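Local coordinates for mitotic checkpoint control protein kinase BUB1 (PDB 6JKK) that probably works as an ATP-dependent protein kinase of the mitotic checkpoint, of which this chain is the C-terminal kinase domain, at residues A[274-279]-A[298-303]. Residues are numbered along the deposited sequence; the frame is centred on the assembly and turned at random.
Sequences TIWMPK and LLNIRD
The side-chain amide of Asn300 lies against the backbone of Trp276 and grips it at two points. Asn300 OD1 accepts the Trp276 N-H on a lone pair, 2.9 Å from Trp276 N and nearly straight at 165°. Asn300 ND2 gives a hydrogen to Trp276 O over 2.9 Å, and this acceptor sits in the amide plane. Asn300 CG stands anti to the carbonyl carbon, beside the backbone N (chi1 -60°), which sends the amide carbon toward the strand. ND2 also bonds Arg296 O, one helical turn back, which further fixes the rotation of the amide.

Trp276 belongs to strand 276-278, which forms a two-stranded antiparallel sheet with strand 267-269. Asn300 is the first residue to leave helical geometry after helix 288-299. The bonds therefore tie the edge of a hairpin to a helix end in the C-lobe of the kinase fold. An alanine at Asn300 would probably leave Trp276 N and O and Arg296 O without these partners and open a gap beneath Ile275.

Ile275 covers one face of the Asn300 amide: its CG2 lies 3.7 Å from Asn300 ND2 and its CD1 3.9 Å from Asn300 OD1. Asn300 OD1 sits at the edge of the Trp276 ring, in its plane. Leu299, the last helical residue, sets CD1 3.8 Å from Pro278 CD and touches Trp276 O. Tyr250 of helix 246-261 and Val267 also touch Leu299.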
loop_
_atom_site.group_PDB
_atom_site.type_symbol
_atom_site.label_atom_id
_atom_site.label_comp_id
_atom_site.label_asym_id
_atom_site.label_seq_id
_atom_site.Cartn_x
_atom_site.Cartn_y
_atom_site.Cartn_z
ATOM N N THR A 274 12.979 23.050 13.406
ATOM C CA THR A 274 13.627 21.990 12.645
ATOM C C THR A 274 12.598 20.900 12.356
ATOM O O THR A 274 12.935 19.806 11.899
ATOM C CB THR A 274 14.808 21.388 13.421
ATOM O OG1 THR A 274 14.371 20.996 14.729
ATOM C CG2 THR A 274 15.934 22.400 13.553
ATOM N N ILE A 275 11.339 21.224 12.634
ATOM C CA ILE A 275 10.226 20.298 12.469
ATOM C C ILE A 275 9.698 20.322 11.036
ATOM O O ILE A 275 9.439 21.391 10.477
ATOM C CB ILE A 275 9.087 20.647 13.456
ATOM C CG1 ILE A 275 9.539 20.409 14.901
ATOM C CG2 ILE A 275 7.834 19.849 13.145
ATOM C CD1 ILE A 275 9.899 18.959 15.203
ATOM N N TRP A 276 9.541 19.140 10.448
ATOM C CA TRP A 276 9.027 19.020 9.089
ATOM C C TRP A 276 7.506 18.858 9.070
ATOM O O TRP A 276 6.943 18.043 9.804
ATOM C CB TRP A 276 9.696 17.843 8.380
ATOM C CG TRP A 276 11.182 18.023 8.208
ATOM C CD1 TRP A 276 12.153 17.802 9.145
ATOM C CD2 TRP A 276 11.863 18.449 7.021
ATOM N NE1 TRP A 276 13.394 18.075 8.612
ATOM C CE2 TRP A 276 13.240 18.470 7.308
ATOM C CE3 TRP A 276 11.440 18.824 5.745
ATOM C CZ2 TRP A 276 14.195 18.846 6.358
ATOM C CZ3 TRP A 276 12.384 19.192 4.806
ATOM C CH2 TRP A 276 13.742 19.207 5.115
ATOM N N MET A 277 6.850 19.653 8.235
ATOM C CA MET A 277 5.404 19.579 8.063
ATOM C C MET A 277 5.096 19.784 6.584
ATOM O O MET A 277 5.934 20.307 5.840
ATOM C CB MET A 277 4.706 20.666 8.895
ATOM C CG MET A 277 4.827 20.481 10.400
ATOM S SD MET A 277 4.002 18.982 10.958
ATOM C CE MET A 277 2.312 19.581 11.073
ATOM N N PRO A 278 3.903 19.359 6.144
ATOM C CA PRO A 278 3.524 19.682 4.766
ATOM C C PRO A 278 3.486 21.188 4.561
ATOM O O PRO A 278 3.208 21.934 5.506
ATOM C CB PRO A 278 2.112 19.105 4.649
ATOM C CG PRO A 278 2.089 17.973 5.647
ATOM C CD PRO A 278 2.920 18.476 6.801
ATOM N N LYS A 279 3.764 21.628 3.338
ATOM C CA LYS A 279 3.760 23.045 3.002
ATOM C C LYS A 279 2.350 23.618 3.148
ATOM O O LYS A 279 2.165 24.799 3.451
ATOM C CB LYS A 279 4.260 23.210 1.569
ATOM C CG LYS A 279 4.668 24.608 1.179
ATOM C CD LYS A 279 5.475 24.551 -0.107
ATOM C CE LYS A 279 5.734 25.933 -0.662
ATOM N NZ LYS A 279 6.576 25.860 -1.891
ATOM N N LEU A 298 4.002 11.556 12.644
ATOM C CA LEU A 298 4.399 10.579 11.637
ATOM C C LEU A 298 5.604 11.038 10.817
ATOM O O LEU A 298 6.335 10.208 10.274
ATOM C CB LEU A 298 3.222 10.242 10.719
ATOM C CG LEU A 298 2.058 9.437 11.304
ATOM C CD1 LEU A 298 0.863 9.428 10.354
ATOM C CD2 LEU A 298 2.492 8.017 11.607
ATOM N N LEU A 299 5.811 12.351 10.727
ATOM C CA LEU A 299 6.924 12.894 9.945
ATOM C C LEU A 299 8.199 13.096 10.759
ATOM O O LEU A 299 9.304 13.097 10.209
ATOM C CB LEU A 299 6.535 14.230 9.308
ATOM C CG LEU A 299 5.571 14.197 8.127
ATOM C CD1 LEU A 299 5.233 15.602 7.673
ATOM C CD2 LEU A 299 6.189 13.412 6.991
ATOM N N ASN A 300 8.049 13.290 12.063
ATOM C CA ASN A 300 9.190 13.654 12.887
ATOM C C ASN A 300 9.451 12.621 13.966
ATOM O O ASN A 300 8.914 12.715 15.072
ATOM C CB ASN A 300 8.976 15.037 13.496
ATOM C CG ASN A 300 8.806 16.116 12.439
ATOM O OD1 ASN A 300 9.776 16.752 12.026
ATOM N ND2 ASN A 300 7.572 16.324 11.997
ATOM N N ILE A 301 10.282 11.640 13.626
ATOM C CA ILE A 301 10.585 10.517 14.511
ATOM C C ILE A 301 12.056 10.562 14.919
ATOM O O ILE A 301 12.935 10.782 14.081
ATOM C CB ILE A 301 10.231 9.181 13.820
ATOM C CG1 ILE A 301 8.741 9.171 13.471
ATOM C CG2 ILE A 301 10.574 7.996 14.706
ATOM C CD1 ILE A 301 8.357 8.205 12.363
ATOM N N ARG A 302 12.315 10.368 16.211
ATOM C CA ARG A 302 13.641 10.592 16.784
ATOM C C ARG A 302 14.713 9.664 16.211
ATOM O O ARG A 302 15.777 10.116 15.771
ATOM C CB ARG A 302 13.577 10.442 18.306
ATOM C CG ARG A 302 14.305 11.527 19.070
ATOM C CD ARG A 302 13.889 11.542 20.533
ATOM N NE ARG A 302 14.342 10.353 21.248
ATOM C CZ ARG A 302 13.538 9.471 21.830
ATOM N NH1 ARG A 302 12.224 9.646 21.792
ATOM N NH2 ARG A 302 14.048 8.420 22.464
ATOM N N ASP A 303 14.428 8.366 16.222
ATOM C CA ASP A 303 15.389 7.363 15.764
ATOM C C ASP A 303 14.667 6.097 15.315
ATOM O O ASP A 303 13.441 6.022 15.396
ATOM C CB ASP A 303 16.399 7.044 16.875
ATOM C CG ASP A 303 15.732 6.696 18.196
ATOM O OD1 ASP A 303 14.778 5.889 18.196
ATOM O OD2 ASP A 303 16.159 7.234 19.237
#